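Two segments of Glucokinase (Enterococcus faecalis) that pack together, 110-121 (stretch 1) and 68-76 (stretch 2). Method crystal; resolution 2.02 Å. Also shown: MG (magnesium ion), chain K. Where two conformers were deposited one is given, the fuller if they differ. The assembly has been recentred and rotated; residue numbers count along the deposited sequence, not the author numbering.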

# COMPACT_ATOMS: atom_id res chain seq x y z
N ILE B 110 17.06 1.67 -29.83
CA ILE B 110 16.20 2.71 -29.30
C ILE B 110 15.89 2.39 -27.83
O ILE B 110 15.66 1.24 -27.48
CB ILE B 110 14.93 2.93 -30.18
CG1 ILE B 110 13.64 2.59 -29.45
CG2 ILE B 110 15.03 2.26 -31.53
CD1 ILE B 110 12.92 3.79 -29.08
N PRO B 111 15.89 3.43 -26.97
CA PRO B 111 15.82 3.21 -25.51
C PRO B 111 14.56 2.43 -25.09
O PRO B 111 13.49 2.62 -25.67
CB PRO B 111 15.86 4.63 -24.91
CG PRO B 111 15.44 5.50 -26.00
CD PRO B 111 15.88 4.86 -27.30
N PHE B 112 14.72 1.56 -24.09
CA PHE B 112 13.71 0.56 -23.72
C PHE B 112 13.48 0.58 -22.21
O PHE B 112 14.43 0.69 -21.45
CB PHE B 112 14.20 -0.84 -24.20
CG PHE B 112 13.28 -1.95 -23.83
CD1 PHE B 112 13.48 -2.67 -22.66
CD2 PHE B 112 12.17 -2.23 -24.60
CE1 PHE B 112 12.63 -3.68 -22.31
CE2 PHE B 112 11.31 -3.27 -24.26
CZ PHE B 112 11.55 -3.99 -23.11
N ALA B 113 12.21 0.44 -21.79
CA ALA B 113 11.87 0.31 -20.41
C ALA B 113 10.80 -0.77 -20.29
O ALA B 113 10.03 -0.99 -21.22
CB ALA B 113 11.37 1.64 -19.82
N LEU B 114 10.77 -1.49 -19.19
CA LEU B 114 9.71 -2.46 -19.07
C LEU B 114 9.19 -2.50 -17.66
O LEU B 114 9.85 -2.08 -16.71
CB LEU B 114 10.15 -3.87 -19.53
CG LEU B 114 10.92 -4.77 -18.55
CD1 LEU B 114 11.37 -6.02 -19.25
CD2 LEU B 114 12.10 -4.06 -17.90
N ASP B 115 7.99 -3.05 -17.54
CA ASP B 115 7.36 -3.14 -16.23
C ASP B 115 6.38 -4.30 -16.22
O ASP B 115 6.17 -4.94 -17.22
CB ASP B 115 6.74 -1.79 -15.75
CG ASP B 115 6.79 -1.63 -14.20
OD1 ASP B 115 6.49 -2.61 -13.43
OD2 ASP B 115 7.17 -0.52 -13.77
N ASN B 116 5.87 -4.61 -15.05
CA ASN B 116 4.87 -5.66 -14.93
C ASN B 116 3.60 -5.28 -15.71
O ASN B 116 3.28 -4.11 -15.84
CB ASN B 116 4.56 -5.87 -13.46
CG ASN B 116 3.31 -6.63 -13.26
OD1 ASN B 116 3.30 -7.85 -13.35
ND2 ASN B 116 2.23 -5.92 -13.08
N ASP B 117 2.86 -6.28 -16.19
CA ASP B 117 1.75 -6.02 -17.11
C ASP B 117 0.57 -5.26 -16.51
O ASP B 117 0.09 -4.32 -17.13
CB ASP B 117 1.30 -7.31 -17.82
CG ASP B 117 0.84 -8.42 -16.86
OD1 ASP B 117 1.04 -8.31 -15.64
OD2 ASP B 117 0.30 -9.45 -17.36
N ALA B 118 0.15 -5.58 -15.28
CA ALA B 118 -0.88 -4.74 -14.62
C ALA B 118 -0.33 -3.41 -14.16
O ALA B 118 -1.06 -2.45 -14.12
CB ALA B 118 -1.54 -5.47 -13.50
N ASN B 119 0.98 -3.33 -13.87
CA ASN B 119 1.57 -2.04 -13.47
C ASN B 119 1.40 -0.99 -14.57
O ASN B 119 0.98 0.13 -14.36
CB ASN B 119 3.05 -2.20 -13.11
CG ASN B 119 3.23 -2.76 -11.72
OD1 ASN B 119 2.25 -3.19 -11.08
ND2 ASN B 119 4.48 -2.82 -11.25
N VAL B 120 1.73 -1.44 -15.76
CA VAL B 120 1.73 -0.63 -16.98
C VAL B 120 0.27 -0.28 -17.37
O VAL B 120 -0.05 0.84 -17.69
CB VAL B 120 2.57 -1.46 -17.99
CG1 VAL B 120 1.92 -1.71 -19.24
CG2 VAL B 120 4.00 -0.97 -18.08
N ALA B 121 -0.62 -1.25 -17.28
CA ALA B 121 -2.05 -0.98 -17.44
C ALA B 121 -2.57 0.10 -16.46
O ALA B 121 -3.29 1.01 -16.85
CB ALA B 121 -2.86 -2.29 -17.32
MG MG K . 1.33 -5.25 -10.97
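Stretch 2 68-76: FVGIGMGTP

The unusual feature of this contact is how tightly a helix start is folded over a glycine. Stretch 2 is a strand from Phe-68 to Thr-75 lying beside the strand Phe-112 to Asn-116, and where stretch 1 turns into its helix at Asp-117, the CA of Asp-117 comes within 4.2 Å of the CA of Gly-74. CG1 of Val-120, on the first turn, lies 4.0 Å from that same CA of Gly-74. An ideal CB on Gly-74 would sit 2.8 Å from Val-120 CG1, a clash, so the bare backbone is what admits the helix here.

The two strands run parallel, their axes crossing at -24° and approaching to 4.6 Å. Register is one to one: Phe-112 pairs with Ile-71, Ala-113 with Gly-72, Leu-114 with Met-73, Asp-115 with Gly-74 and Asn-116 with Thr-75. The hydrogen bonds alternate as parallel pairing requires. Ile-71 N donates to Pro-111 O (2.8 Å), Ala-113 N to Ile-71 O (2.9 Å), Met-73 N to Ala-113 O (2.9 Å), Asp-115 N to Met-73 O (2.8 Å) and Thr-75 N to Asp-115 O (3.0 Å). A weak bond from Asp-117 N to Thr-75 O (2.9 Å) carries the ladder into the helix.

The sheet's two faces are built differently. Phe-112, Leu-114, Ile-71 and the selenomethionine Met-73 share one: Phe-112 CD2 meets Ile-71 CG2 at 3.7 Å, at the ring edge, while Phe-112 CZ lies 3.7 Å from Met-73 CB. On the other, Ala-113 and Asp-115 stand beside Gly-72 and Gly-74, neither of which brings a side chain.

At the start of the pairing, Ile-110 points toward stretch 2, its CG1 3.3 Å from Ile-71 CD1 and its CD1 a very close 2.8 Å from Gly-70 CA.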

# COMPACT_ATOMS: atom_id res chain seq x y z
N PHE B 68 11.40 7.88 -32.97
CA PHE B 68 10.98 7.11 -31.78
C PHE B 68 11.73 7.59 -30.55
O PHE B 68 12.97 7.54 -30.53
CB PHE B 68 11.19 5.59 -31.96
CG PHE B 68 10.26 4.96 -32.98
CD1 PHE B 68 10.75 4.53 -34.19
CD2 PHE B 68 8.90 4.84 -32.74
CE1 PHE B 68 9.91 3.98 -35.13
CE2 PHE B 68 8.06 4.27 -33.68
CZ PHE B 68 8.57 3.83 -34.86
N VAL B 69 10.98 8.06 -29.54
CA VAL B 69 11.59 8.58 -28.29
C VAL B 69 12.01 7.39 -27.42
O VAL B 69 13.10 7.38 -26.79
CB VAL B 69 10.60 9.53 -27.54
CG1 VAL B 69 11.06 9.80 -26.09
CG2 VAL B 69 10.37 10.81 -28.34
N GLY B 70 11.16 6.38 -27.43
CA GLY B 70 11.56 5.06 -26.95
C GLY B 70 10.47 4.00 -26.97
O GLY B 70 9.38 4.20 -27.52
N ILE B 71 10.75 2.88 -26.31
CA ILE B 71 9.82 1.70 -26.27
C ILE B 71 9.54 1.38 -24.82
O ILE B 71 10.48 1.21 -24.01
CB ILE B 71 10.48 0.44 -26.92
CG1 ILE B 71 10.74 0.66 -28.40
CG2 ILE B 71 9.61 -0.81 -26.83
CD1 ILE B 71 11.92 -0.19 -28.93
N GLY B 72 8.27 1.25 -24.47
CA GLY B 72 7.88 0.70 -23.18
C GLY B 72 7.19 -0.65 -23.33
O GLY B 72 6.45 -0.88 -24.27
N MSE B 73 7.46 -1.56 -22.40
CA MSE B 73 6.83 -2.91 -22.45
C MSE B 73 6.24 -3.36 -21.11
O MSE B 73 6.86 -3.19 -20.10
CB MSE B 73 7.86 -3.94 -22.97
CG MSE B 73 7.31 -5.39 -23.07
SE MSE B 73 8.72 -6.48 -23.85
CE MSE B 73 8.44 -8.08 -22.78
N GLY B 74 5.03 -3.93 -21.13
CA GLY B 74 4.50 -4.64 -20.01
C GLY B 74 4.64 -6.15 -20.22
O GLY B 74 4.46 -6.64 -21.33
N THR B 75 4.98 -6.87 -19.16
CA THR B 75 5.24 -8.30 -19.22
C THR B 75 4.64 -8.98 -18.00
O THR B 75 4.64 -8.40 -16.90
CB THR B 75 6.76 -8.61 -19.24
OG1 THR B 75 6.97 -10.04 -19.21
CG2 THR B 75 7.42 -7.99 -18.03
N PRO B 76 4.19 -10.22 -18.17
CA PRO B 76 3.84 -11.05 -17.02
C PRO B 76 5.10 -11.24 -16.17
O PRO B 76 6.22 -11.14 -16.70
CB PRO B 76 3.44 -12.38 -17.66
CG PRO B 76 3.07 -12.03 -19.05
CD PRO B 76 4.01 -10.95 -19.43
O HOH W 1 2.79 -6.45 -9.51